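Local coordinates for uncharacterized protein Dfer_1899 (Dyadobacter fermentans, PDB 5HX0) that is of unknown function but folds as a sialidase-like beta-propeller and may therefore bind or cleave a glycan, at residues A[96-101]-A[139-144]; A[117-122]-A[169-174]; A[124-129]-A[366-371]; A[128-131]-A[137-140]. All blocks are in the same frame, centred on the assembly; numbering follows the deposited sequence.

How the contacts relate
All four contacts use the blade built on strands 123-131, 137-145 and 165-175, and they show both ways a propeller is held together: backbone bonds within a blade and side chains between blades. Contact 4 pairs its first two strands. Contacts 1 and 2 pack it against the preceding blade and lie about 7 Å apart, centre to centre. Contact 3, centred about 4 Å from the chain centre, joins 124-129 to 366-371, on strand 367-375, with 236 residues between the two segments. Along the chain the segments of contacts 1, 2 and 3 alternate, while contact 4 is nested inside the loop closed by contact 2. Ser-141 and Tyr-171 both hydrogen-bond to strand 123-131, which carries Gln-125 and Asp-126 of contact 3.

Contact 1 of 4, residues A[96-101]-A[139-144]; sequences SYLVSV and CASYGW
Leu-98 and Ser-141 mark the closest passage of two strands that belong to different sheets, their CA atoms 8.4 Å apart. The chains run in roughly opposite directions, yet no backbone hydrogen bond joins them, and the whole contact is carried by side chains reaching across the gap. Leu-98 does most of the work. Its CG stands anti to the carbonyl carbon (chi1 -51°), and from there both methyls reach Ser-141. CD1 rests on Ser-141 CB at 3.5 Å, while CD2 lies alongside the hydroxyl, 3.7 Å from Ser-141 OG. The same CD1 also meets the sulfur of Cys-139, at 4.2 Å from SG, so that the leucine tip spans two residues facing the same way on the opposing strand. The Ser-141 hydroxyl is buried against hydrocarbon, but its polar need is met by a hydrogen bond to the backbone oxygen of Gln-125. Leu-98 also leans on Tyr-117 of strand 114-117, next to it in its own sheet, and on Ser-124. The contact thus fits where one propeller blade, holding strands 97-103 and 114-117, lies against the next, in which strand 137-145 runs between strands 123-131 and 165-175.

Contact 2 of 4, residues A[117-122]-A[169-174]; sequences YSHPFG and GGYVLR
Aromatic stacking holds His-119 to Tyr-171. The imidazole lies over one face of the phenol ring with centroids 4.0 Å apart and planes inclined by 24°, and the overlap is displaced toward the hydroxyl end, where His-119 NE2 comes within 3.5 Å of Tyr-171 CE2. Tyr-171 takes the crowded position between its backbone N and carbonyl carbon (chi1 35°), bringing its ring beneath the histidine. The second aromatic pair is oblique: the rings of Tyr-117 and Tyr-171 are inclined by 62° and touch through Tyr-117 CE2 and Tyr-171 CE1, 3.7 Å apart.

Aliphatic contact comes from Leu-173, whose two methyls divide the work. CD2 makes a CH-pi contact over one face of Tyr-117, 3.9 Å from the ring centroid, while CD1 presses closely on the base of the same side chain, 3.3 Å from Tyr-117 CB. The other face of that ring carries the backbone N of His-119.

Polar bonds steady the cluster. Tyr-117 OH and His-119 ND1 are hydrogen-bonded at 2.6 Å, the hydroxyl meeting the imidazole at its edge and in its plane, which limits turning of the ring that stacks on Tyr-171. The Tyr-171 hydroxyl is bonded to Ser-124 OG, and the carbonyl of His-119 accepts a bond from Tyr-97 OH of the second subunit.

Together Tyr-117, His-119 and Tyr-171 make an aromatic cluster at the seam between successive propeller blades, joining the end of strand 114-117 and the loop after it to strand 165-175; that loop also takes part in the dimer interface.

Contact 3 of 4, residues A[124-129]-A[366-371]; sequences SQDPCL and LGYPWA. With ACT (acetate ion), chain D.
The phenol ring of Tyr-368 and the carboxylate of Asp-126 meet with their planes perpendicular, Asp-126 OD2 approaching the ring obliquely to 3.5 Å from Tyr-368 CE2. Farther along the same strand the indole of Trp-370 receives the side chain of Cys-128 in a sulfur-aromatic contact. The sulfur comes in at a slant, 67° off the normal of the six-membered ring, and its nearest atom is CZ3, 3.8 Å from SG. At the indole's edge, in plane, a water accepts a hydrogen bond from Trp-370 NE1 and donates one to Leu-129 O, at 2.8 Å, so the two strands are bridged without a direct bond. Trp-370 places its CG anti to its backbone N (chi1 -162°), which carries the ring across to strand 123-131; the ring of His-315 meets it from another blade.

An acetate ion, probably taken up from the crystallisation liquor, sits beside the polar end. Gln-125 NE2 donates to its O atom at 3.1 Å, while Asp-126 OD2 and Tyr-368 OH stand 2.9 Å and 3.0 Å from its OXT atom. The tyrosine hydroxyl has a hydrogen-bond partner in Glu-265, and Arg-209 and Arg-331 pack against the Tyr-368 side chain.

Lying close to the chain centre, this is the inner end of a propeller where the innermost strands of separate blades, 123-131 and 367-375, converge. A tyrosine paired with a glutamate, beside an aspartate and arginines, is consistent with the active-site cleft of sialidases, and the acetate occupies this central site.

Contact 4 of 4, residues A[128-131]-A[137-140]; sequences CLLQ and ILCA
Leu-129 and Cys-139 make the tight part of this antiparallel pairing, a non-hydrogen-bonded pair whose side chains share one face of the sheet. Leu-129 CD2 bends inward to lie 3.7 Å from Cys-139 CB and also touches Ile-137 CG2, at 4.1 Å. Cys-139 has its sulfur anti to the backbone N (chi1 -178°), leaving SG alongside that same methyl. Ile-64 of strand 56-65 covers this face, packing on Leu-129 and Ile-137, so these apolar groups are buried between blades.

The backbone is equally close. Cys-128 and Ala-140 exchange two hydrogen bonds, as do Leu-130 and Leu-138, each pair through N and O in both directions. The Leu-130 N to Leu-138 O bond is 2.8 Å and the Cys-128 N to Ala-140 O bond 2.9 Å. CA-H...O contacts fill the intervals, the shortest from Leu-129 CA to Leu-138 O at 3.2 Å.

Packing is looser toward the turn. The side chains of Leu-130 and Leu-138 run alongside one another off the same face of the sheet, with Leu-130 CD2 4.2 Å from Leu-138 CD1. Gln-131 CG comes no nearer than 4.3 Å to Ile-137 CG1. Both Leu-130 and Gln-131 are partly exposed, and the amide of Gln-131 turns to Lys-65 O, to which its NE2 is hydrogen-bonded.

Ile-220 meets Leu-130 and Leu-138 on the other face, and Trp-222 meets Ala-140. In these residues the pairing is regular, and the hairpin supplies the two inner strands of a propeller blade, sandwiched between the blade before it and the blade after.

Contact 1 of 4, residues A[96-101]-A[139-144]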
loop_
_atom_site.group_PDB
_atom_site.type_symbol
_atom_site.label_atom_id
_atom_site.label_comp_id
_atom_site.label_asym_id
_atom_site.label_seq_id
_atom_site.Cartn_x
_atom_site.Cartn_y
_atom_site.Cartn_z
ATOM N N SER A 96 6.856 2.868 0.580
ATOM C CA SER A 96 6.783 3.347 1.955
ATOM C C SER A 96 5.326 3.667 2.282
ATOM O O SER A 96 4.661 4.432 1.559
ATOM C CB SER A 96 7.690 4.564 2.183
ATOM O OG SER A 96 7.259 5.716 1.446
ATOM N N TYR A 97 4.814 3.029 3.328
ATOM C CA TYR A 97 3.431 3.158 3.754
ATOM C C TYR A 97 3.340 3.804 5.128
ATOM O O TYR A 97 4.290 3.806 5.906
ATOM C CB TYR A 97 2.738 1.789 3.815
ATOM C CG TYR A 97 2.796 0.991 2.522
ATOM C CD1 TYR A 97 2.837 1.624 1.287
ATOM C CD2 TYR A 97 2.808 -0.401 2.551
ATOM C CE1 TYR A 97 2.878 0.883 0.086
ATOM C CE2 TYR A 97 2.851 -1.153 1.373
ATOM C CZ TYR A 97 2.885 -0.520 0.147
ATOM O OH TYR A 97 2.933 -1.295 -1.013
ATOM N N LEU A 98 2.167 4.339 5.427
ATOM C CA LEU A 98 1.875 4.859 6.757
ATOM C C LEU A 98 1.237 3.737 7.567
ATOM O O LEU A 98 0.180 3.220 7.184
ATOM C CB LEU A 98 0.952 6.074 6.661
ATOM C CG LEU A 98 1.359 7.210 5.693
ATOM C CD1 LEU A 98 0.412 8.424 5.854
ATOM C CD2 LEU A 98 2.821 7.649 5.865
ATOM N N VAL A 99 1.878 3.345 8.672
ATOM C CA VAL A 99 1.397 2.235 9.492
ATOM C C VAL A 99 1.365 2.663 10.955
ATOM O O VAL A 99 1.879 3.719 11.331
ATOM C CB VAL A 99 2.268 0.965 9.314
ATOM C CG1 VAL A 99 2.298 0.524 7.846
ATOM C CG2 VAL A 99 3.663 1.199 9.807
ATOM N N SER A 100 0.777 1.811 11.799
ATOM C CA SER A 100 0.686 2.115 13.223
ATOM C C SER A 100 0.883 0.871 14.076
ATOM O O SER A 100 0.597 -0.252 13.646
ATOM C CB SER A 100 -0.681 2.736 13.591
ATOM O OG SER A 100 -1.705 1.779 13.377
ATOM N N VAL A 101 1.346 1.094 15.313
ATOM C CA VAL A 101 1.270 0.099 16.374
ATOM C C VAL A 101 0.587 0.777 17.551
ATOM O O VAL A 101 0.468 2.006 17.599
ATOM C CB VAL A 101 2.650 -0.488 16.788
ATOM C CG1 VAL A 101 3.228 -1.382 15.646
ATOM C CG2 VAL A 101 3.624 0.627 17.145
ATOM N N CYS A 139 -4.235 12.848 10.015
ATOM C CA CYS A 139 -2.918 12.256 9.763
ATOM C C CYS A 139 -2.343 12.920 8.514
ATOM O O CYS A 139 -2.704 12.561 7.391
ATOM C CB CYS A 139 -3.005 10.733 9.604
ATOM S SG CYS A 139 -1.386 9.966 9.335
ATOM N N ALA A 140 -1.452 13.887 8.712
ATOM C CA ALA A 140 -0.818 14.581 7.600
ATOM C C ALA A 140 0.342 13.757 7.058
ATOM O O ALA A 140 1.028 13.034 7.797
ATOM C CB ALA A 140 -0.318 15.958 8.040
ATOM N N SER A 141 0.549 13.851 5.750
ATOM C CA SER A 141 1.665 13.139 5.129
ATOM C C SER A 141 2.097 13.925 3.893
ATOM O O SER A 141 1.587 15.021 3.621
ATOM C CB SER A 141 1.252 11.695 4.800
ATOM O OG SER A 141 2.332 10.968 4.233
ATOM N N TYR A 142 3.027 13.349 3.135
ATOM C CA TYR A 142 3.422 13.860 1.828
ATOM C C TYR A 142 4.110 12.723 1.089
ATOM O O TYR A 142 4.439 11.697 1.683
ATOM C CB TYR A 142 4.316 15.101 1.926
ATOM C CG TYR A 142 5.533 15.001 2.846
ATOM C CD1 TYR A 142 6.765 14.609 2.339
ATOM C CD2 TYR A 142 5.454 15.359 4.198
ATOM C CE1 TYR A 142 7.892 14.554 3.141
ATOM C CE2 TYR A 142 6.592 15.294 5.021
ATOM C CZ TYR A 142 7.801 14.883 4.471
ATOM O OH TYR A 142 8.948 14.803 5.235
ATOM N N GLY A 143 4.286 12.889 -0.231
ATOM C CA GLY A 143 4.600 11.756 -1.081
ATOM C C GLY A 143 5.687 12.003 -2.115
ATOM O O GLY A 143 6.041 13.149 -2.445
ATOM N N TRP A 144 6.174 10.875 -2.662
ATOM C CA TRP A 144 7.193 10.811 -3.706
ATOM C C TRP A 144 6.717 9.882 -4.808
ATOM O O TRP A 144 6.319 8.746 -4.527
ATOM C CB TRP A 144 8.522 10.260 -3.157
ATOM C CG TRP A 144 9.199 11.178 -2.209
ATOM C CD1 TRP A 144 9.185 11.115 -0.841
ATOM C CD2 TRP A 144 10.002 12.318 -2.559
ATOM N NE1 TRP A 144 9.938 12.154 -0.321
ATOM C CE2 TRP A 144 10.446 12.901 -1.356
ATOM C CE3 TRP A 144 10.379 12.901 -3.775
ATOM C CZ2 TRP A 144 11.266 14.038 -1.331
ATOM C CZ3 TRP A 144 11.189 14.021 -3.756
ATOM C CH2 TRP A 144 11.624 14.582 -2.543
#

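Contact 2 of 4, residues A[117-122]-A[169-174]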
loop_
_atom_site.group_PDB
_atom_site.type_symbol
_atom_site.label_atom_id
_atom_site.label_comp_id
_atom_site.label_asym_id
_atom_site.label_seq_id
_atom_site.Cartn_x
_atom_site.Cartn_y
_atom_site.Cartn_z
ATOM N N TYR A 117 -2.316 4.017 5.607
ATOM C CA TYR A 117 -2.479 4.500 4.242
ATOM C C TYR A 117 -1.345 4.057 3.335
ATOM O O TYR A 117 -0.169 4.152 3.706
ATOM C CB TYR A 117 -2.552 6.018 4.234
ATOM C CG TYR A 117 -2.872 6.607 2.872
ATOM C CD1 TYR A 117 -4.106 6.386 2.267
ATOM C CD2 TYR A 117 -1.951 7.423 2.220
ATOM C CE1 TYR A 117 -4.403 6.944 1.022
ATOM C CE2 TYR A 117 -2.235 7.992 0.983
ATOM C CZ TYR A 117 -3.466 7.742 0.391
ATOM O OH TYR A 117 -3.741 8.301 -0.835
ATOM N N SER A 118 -1.709 3.597 2.140
ATOM C CA SER A 118 -0.773 3.395 1.039
ATOM C C SER A 118 -1.242 4.242 -0.135
ATOM O O SER A 118 -2.353 4.047 -0.646
ATOM C CB SER A 118 -0.685 1.923 0.641
ATOM O OG SER A 118 -1.975 1.340 0.556
ATOM N N HIS A 119 -0.419 5.178 -0.546
ATOM C CA HIS A 119 -0.834 6.121 -1.589
ATOM C C HIS A 119 -0.856 5.408 -2.944
ATOM O O HIS A 119 0.085 4.685 -3.272
ATOM C CB HIS A 119 0.139 7.300 -1.602
ATOM C CG HIS A 119 -0.358 8.523 -2.311
ATOM N ND1 HIS A 119 -1.649 9.003 -2.183
ATOM C CD2 HIS A 119 0.286 9.387 -3.131
ATOM C CE1 HIS A 119 -1.767 10.115 -2.889
ATOM N NE2 HIS A 119 -0.606 10.369 -3.472
ATOM N N PRO A 120 -1.911 5.561 -3.742
ATOM C CA PRO A 120 -1.932 4.883 -5.056
ATOM C C PRO A 120 -0.832 5.342 -5.999
ATOM O O PRO A 120 -0.494 4.613 -6.942
ATOM C CB PRO A 120 -3.329 5.235 -5.603
ATOM C CG PRO A 120 -4.168 5.415 -4.342
ATOM C CD PRO A 120 -3.207 6.179 -3.421
ATOM N N PHE A 121 -0.250 6.523 -5.784
ATOM C CA PHE A 121 0.671 7.097 -6.758
ATOM C C PHE A 121 2.113 7.138 -6.290
ATOM O O PHE A 121 2.950 7.690 -7.006
ATOM C CB PHE A 121 0.209 8.506 -7.160
ATOM C CG PHE A 121 -1.195 8.519 -7.674
ATOM C CD1 PHE A 121 -1.469 8.042 -8.937
ATOM C CD2 PHE A 121 -2.242 8.913 -6.857
ATOM C CE1 PHE A 121 -2.766 7.997 -9.405
ATOM C CE2 PHE A 121 -3.539 8.875 -7.319
ATOM C CZ PHE A 121 -3.796 8.408 -8.601
ATOM N N GLY A 122 2.438 6.567 -5.132
ATOM C CA GLY A 122 3.836 6.464 -4.743
ATOM C C GLY A 122 4.002 6.240 -3.246
ATOM O O GLY A 122 3.087 5.767 -2.567
ATOM N N GLY A 169 4.311 16.499 -2.670
ATOM C CA GLY A 169 3.689 17.381 -1.705
ATOM C C GLY A 169 2.673 16.654 -0.836
ATOM O O GLY A 169 2.620 15.423 -0.778
ATOM N N GLY A 170 1.833 17.451 -0.169
ATOM C CA GLY A 170 1.087 16.961 0.964
ATOM C C GLY A 170 -0.237 16.276 0.638
ATOM O O GLY A 170 -0.831 16.445 -0.432
ATOM N N TYR A 171 -0.690 15.476 1.602
ATOM C CA TYR A 171 -2.048 14.948 1.631
ATOM C C TYR A 171 -2.351 14.591 3.079
ATOM O O TYR A 171 -1.441 14.302 3.854
ATOM C CB TYR A 171 -2.234 13.731 0.717
ATOM C CG TYR A 171 -1.077 12.742 0.565
ATOM C CD1 TYR A 171 -0.896 11.685 1.461
ATOM C CD2 TYR A 171 -0.229 12.829 -0.523
ATOM C CE1 TYR A 171 0.136 10.751 1.281
ATOM C CE2 TYR A 171 0.800 11.925 -0.713
ATOM C CZ TYR A 171 0.980 10.894 0.181
ATOM O OH TYR A 171 2.002 10.004 -0.066
ATOM N N VAL A 172 -3.623 14.661 3.447
ATOM C CA VAL A 172 -4.058 14.469 4.829
ATOM C C VAL A 172 -5.190 13.455 4.838
ATOM O O VAL A 172 -6.139 13.572 4.053
ATOM C CB VAL A 172 -4.529 15.797 5.464
ATOM C CG1 VAL A 172 -4.899 15.598 6.927
ATOM C CG2 VAL A 172 -3.456 16.861 5.324
ATOM N N LEU A 173 -5.085 12.457 5.706
ATOM C CA LEU A 173 -6.181 11.538 5.972
ATOM C C LEU A 173 -6.877 11.935 7.268
ATOM O O LEU A 173 -6.275 12.511 8.175
ATOM C CB LEU A 173 -5.663 10.104 6.077
ATOM C CG LEU A 173 -4.777 9.918 4.855
ATOM C CD1 LEU A 173 -3.649 9.018 5.168
ATOM C CD2 LEU A 173 -5.579 9.443 3.672
ATOM N N ARG A 174 -8.142 11.559 7.369
ATOM C CA ARG A 174 -8.988 11.967 8.478
ATOM C C ARG A 174 -9.794 10.772 8.969
ATOM O O ARG A 174 -10.328 10.003 8.165
ATOM C CB ARG A 174 -9.922 13.081 7.995
ATOM C CG ARG A 174 -10.319 14.079 8.979
ATOM C CD ARG A 174 -10.903 15.310 8.261
ATOM N NE ARG A 174 -11.502 16.194 9.241
ATOM C CZ ARG A 174 -12.750 16.064 9.670
ATOM N NH1 ARG A 174 -13.523 15.097 9.175
ATOM N NH2 ARG A 174 -13.228 16.901 10.580
#

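Contact 3 of 4, residues A[124-129]-A[366-371]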
loop_
_atom_site.group_PDB
_atom_site.type_symbol
_atom_site.label_atom_id
_atom_site.label_comp_id
_atom_site.label_asym_id
_atom_site.label_seq_id
_atom_site.Cartn_x
_atom_site.Cartn_y
_atom_site.Cartn_z
ATOM N N SER A 124 4.817 7.236 0.777
ATOM C CA SER A 124 4.311 8.229 1.721
ATOM C C SER A 124 5.295 8.459 2.865
ATOM O O SER A 124 6.036 7.553 3.256
ATOM C CB SER A 124 2.959 7.787 2.270
ATOM O OG SER A 124 2.030 7.669 1.210
ATOM N N GLN A 125 5.280 9.667 3.427
ATOM C CA GLN A 125 6.296 10.078 4.398
ATOM C C GLN A 125 5.686 10.478 5.739
ATOM O O GLN A 125 4.496 10.784 5.835
ATOM C CB GLN A 125 7.073 11.283 3.876
ATOM C CG GLN A 125 7.704 11.045 2.505
ATOM C CD GLN A 125 8.745 9.963 2.574
ATOM O OE1 GLN A 125 8.560 8.875 2.039
ATOM N NE2 GLN A 125 9.852 10.248 3.257
ATOM N N ASP A 126 6.548 10.519 6.760
ATOM C CA ASP A 126 6.342 11.253 8.011
ATOM C C ASP A 126 4.877 11.460 8.407
ATOM O O ASP A 126 4.379 12.593 8.353
ATOM C CB ASP A 126 6.997 12.636 7.919
ATOM C CG ASP A 126 8.471 12.574 7.536
ATOM O OD1 ASP A 126 8.892 11.601 6.884
ATOM O OD2 ASP A 126 9.216 13.522 7.883
ATOM N N PRO A 127 4.150 10.425 8.814
ATOM C CA PRO A 127 2.760 10.647 9.246
ATOM C C PRO A 127 2.736 11.498 10.504
ATOM O O PRO A 127 3.384 11.174 11.499
ATOM C CB PRO A 127 2.238 9.231 9.528
ATOM C CG PRO A 127 3.538 8.459 9.949
ATOM C CD PRO A 127 4.645 9.063 9.114
ATOM N N CYS A 128 1.966 12.579 10.471
ATOM C CA CYS A 128 1.850 13.474 11.612
ATOM C C CYS A 128 0.407 13.464 12.110
ATOM O O CYS A 128 -0.476 14.013 11.456
ATOM C CB CYS A 128 2.306 14.881 11.200
ATOM S SG CYS A 128 4.106 14.887 11.016
ATOM N N LEU A 129 0.180 12.845 13.263
ATOM C CA LEU A 129 -1.147 12.714 13.855
ATOM C C LEU A 129 -1.519 13.949 14.679
ATOM O O LEU A 129 -0.698 14.487 15.435
ATOM C CB LEU A 129 -1.193 11.471 14.754
ATOM C CG LEU A 129 -0.924 10.100 14.123
ATOM C CD1 LEU A 129 -0.933 8.971 15.188
ATOM C CD2 LEU A 129 -1.970 9.809 13.048
ATOM N N LEU A 366 18.230 8.832 12.563
ATOM C CA LEU A 366 17.472 8.613 13.794
ATOM C C LEU A 366 16.827 9.942 14.157
ATOM O O LEU A 366 17.058 10.953 13.492
ATOM C CB LEU A 366 18.371 8.091 14.936
ATOM C CG LEU A 366 19.699 8.821 15.203
ATOM C CD1 LEU A 366 19.506 10.203 15.862
ATOM C CD2 LEU A 366 20.657 7.974 16.085
ATOM N N GLY A 367 16.052 9.947 15.246
ATOM C CA GLY A 367 15.503 11.179 15.781
ATOM C C GLY A 367 14.013 11.359 15.574
ATOM O O GLY A 367 13.227 10.421 15.761
ATOM N N TYR A 368 13.608 12.565 15.183
ATOM C CA TYR A 368 12.200 12.911 15.007
ATOM C C TYR A 368 11.341 12.514 16.219
ATOM O O TYR A 368 10.345 11.803 16.056
ATOM C CB TYR A 368 11.654 12.269 13.737
ATOM C CG TYR A 368 12.099 12.936 12.444
ATOM C CD1 TYR A 368 13.448 13.047 12.111
ATOM C CD2 TYR A 368 11.160 13.481 11.571
ATOM C CE1 TYR A 368 13.863 13.668 10.926
ATOM C CE2 TYR A 368 11.554 14.099 10.393
ATOM C CZ TYR A 368 12.904 14.191 10.077
ATOM O OH TYR A 368 13.270 14.803 8.900
ATOM N N PRO A 369 11.689 12.970 17.417
ATOM C CA PRO A 369 10.890 12.573 18.582
ATOM C C PRO A 369 9.501 13.203 18.587
ATOM O O PRO A 369 9.250 14.266 18.016
ATOM C CB PRO A 369 11.729 13.041 19.783
ATOM C CG PRO A 369 12.493 14.225 19.236
ATOM C CD PRO A 369 12.805 13.855 17.797
ATOM N N TRP A 370 8.602 12.527 19.293
ATOM C CA TRP A 370 7.212 12.945 19.427
ATOM C C TRP A 370 6.711 12.407 20.760
ATOM O O TRP A 370 6.765 11.194 20.990
ATOM C CB TRP A 370 6.373 12.400 18.252
ATOM C CG TRP A 370 5.051 13.091 18.045
ATOM C CD1 TRP A 370 3.974 13.087 18.887
ATOM C CD2 TRP A 370 4.677 13.879 16.911
ATOM N NE1 TRP A 370 2.932 13.832 18.330
ATOM C CE2 TRP A 370 3.351 14.322 17.117
ATOM C CE3 TRP A 370 5.329 14.231 15.723
ATOM C CZ2 TRP A 370 2.666 15.101 16.169
ATOM C CZ3 TRP A 370 4.656 15.001 14.800
ATOM C CH2 TRP A 370 3.340 15.428 15.023
ATOM N N ALA A 371 6.247 13.291 21.641
ATOM C CA ALA A 371 5.901 12.893 23.000
ATOM C C ALA A 371 4.392 12.818 23.187
ATOM O O ALA A 371 3.624 13.516 22.514
ATOM C CB ALA A 371 6.497 13.857 24.028
HETATM C C ACT D . 11.965 12.880 5.586
HETATM O O ACT D . 10.918 12.551 4.967
HETATM O OXT ACT D . 11.840 13.221 6.803
HETATM C CH3 ACT D . 13.296 12.875 4.891
HETATM O O HOH W 1 -0.185 14.587 18.223
#

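Contact 4 of 4, residues A[128-131]-A[137-140]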
loop_
_atom_site.group_PDB
_atom_site.type_symbol
_atom_site.label_atom_id
_atom_site.label_comp_id
_atom_site.label_asym_id
_atom_site.label_seq_id
_atom_site.Cartn_x
_atom_site.Cartn_y
_atom_site.Cartn_z
ATOM N N CYS A 128 1.966 12.579 10.471
ATOM C CA CYS A 128 1.850 13.474 11.612
ATOM C C CYS A 128 0.407 13.464 12.110
ATOM O O CYS A 128 -0.476 14.013 11.456
ATOM C CB CYS A 128 2.306 14.881 11.200
ATOM S SG CYS A 128 4.106 14.887 11.016
ATOM N N LEU A 129 0.180 12.845 13.263
ATOM C CA LEU A 129 -1.147 12.714 13.855
ATOM C C LEU A 129 -1.519 13.949 14.679
ATOM O O LEU A 129 -0.698 14.487 15.435
ATOM C CB LEU A 129 -1.193 11.471 14.754
ATOM C CG LEU A 129 -0.924 10.100 14.123
ATOM C CD1 LEU A 129 -0.933 8.971 15.188
ATOM C CD2 LEU A 129 -1.970 9.809 13.048
ATOM N N LEU A 130 -2.769 14.391 14.542
ATOM C CA LEU A 130 -3.371 15.355 15.470
ATOM C C LEU A 130 -4.693 14.775 15.954
ATOM O O LEU A 130 -5.539 14.413 15.134
ATOM C CB LEU A 130 -3.639 16.712 14.814
ATOM C CG LEU A 130 -4.355 17.723 15.748
ATOM C CD1 LEU A 130 -3.440 18.144 16.927
ATOM C CD2 LEU A 130 -4.823 18.955 14.979
ATOM N N GLN A 131 -4.879 14.680 17.267
ATOM C CA GLN A 131 -6.167 14.268 17.816
ATOM C C GLN A 131 -6.886 15.496 18.367
ATOM O O GLN A 131 -6.363 16.158 19.264
ATOM C CB GLN A 131 -6.009 13.222 18.915
ATOM C CG GLN A 131 -7.355 12.799 19.512
ATOM C CD GLN A 131 -7.206 11.694 20.523
ATOM O OE1 GLN A 131 -7.745 10.607 20.339
ATOM N NE2 GLN A 131 -6.439 11.950 21.578
ATOM N N ILE A 137 -9.284 12.442 14.347
ATOM C CA ILE A 137 -7.839 12.310 14.151
ATOM C C ILE A 137 -7.493 12.720 12.733
ATOM O O ILE A 137 -8.105 12.234 11.776
ATOM C CB ILE A 137 -7.339 10.882 14.434
ATOM C CG1 ILE A 137 -7.677 10.462 15.870
ATOM C CG2 ILE A 137 -5.804 10.781 14.179
ATOM C CD1 ILE A 137 -7.549 8.945 16.103
ATOM N N LEU A 138 -6.523 13.625 12.606
ATOM C CA LEU A 138 -5.933 13.995 11.326
ATOM C C LEU A 138 -4.573 13.326 11.215
ATOM O O LEU A 138 -3.838 13.257 12.202
ATOM C CB LEU A 138 -5.751 15.504 11.213
ATOM C CG LEU A 138 -6.975 16.399 11.428
ATOM C CD1 LEU A 138 -6.568 17.863 11.324
ATOM C CD2 LEU A 138 -7.998 16.077 10.375
ATOM N N CYS A 139 -4.235 12.848 10.015
ATOM C CA CYS A 139 -2.918 12.256 9.763
ATOM C C CYS A 139 -2.343 12.920 8.514
ATOM O O CYS A 139 -2.704 12.561 7.391
ATOM C CB CYS A 139 -3.005 10.733 9.604
ATOM S SG CYS A 139 -1.386 9.966 9.335
ATOM N N ALA A 140 -1.452 13.887 8.712
ATOM C CA ALA A 140 -0.818 14.581 7.600
ATOM C C ALA A 140 0.342 13.757 7.058
ATOM O O ALA A 140 1.028 13.034 7.797
ATOM C CB ALA A 140 -0.318 15.958 8.040
#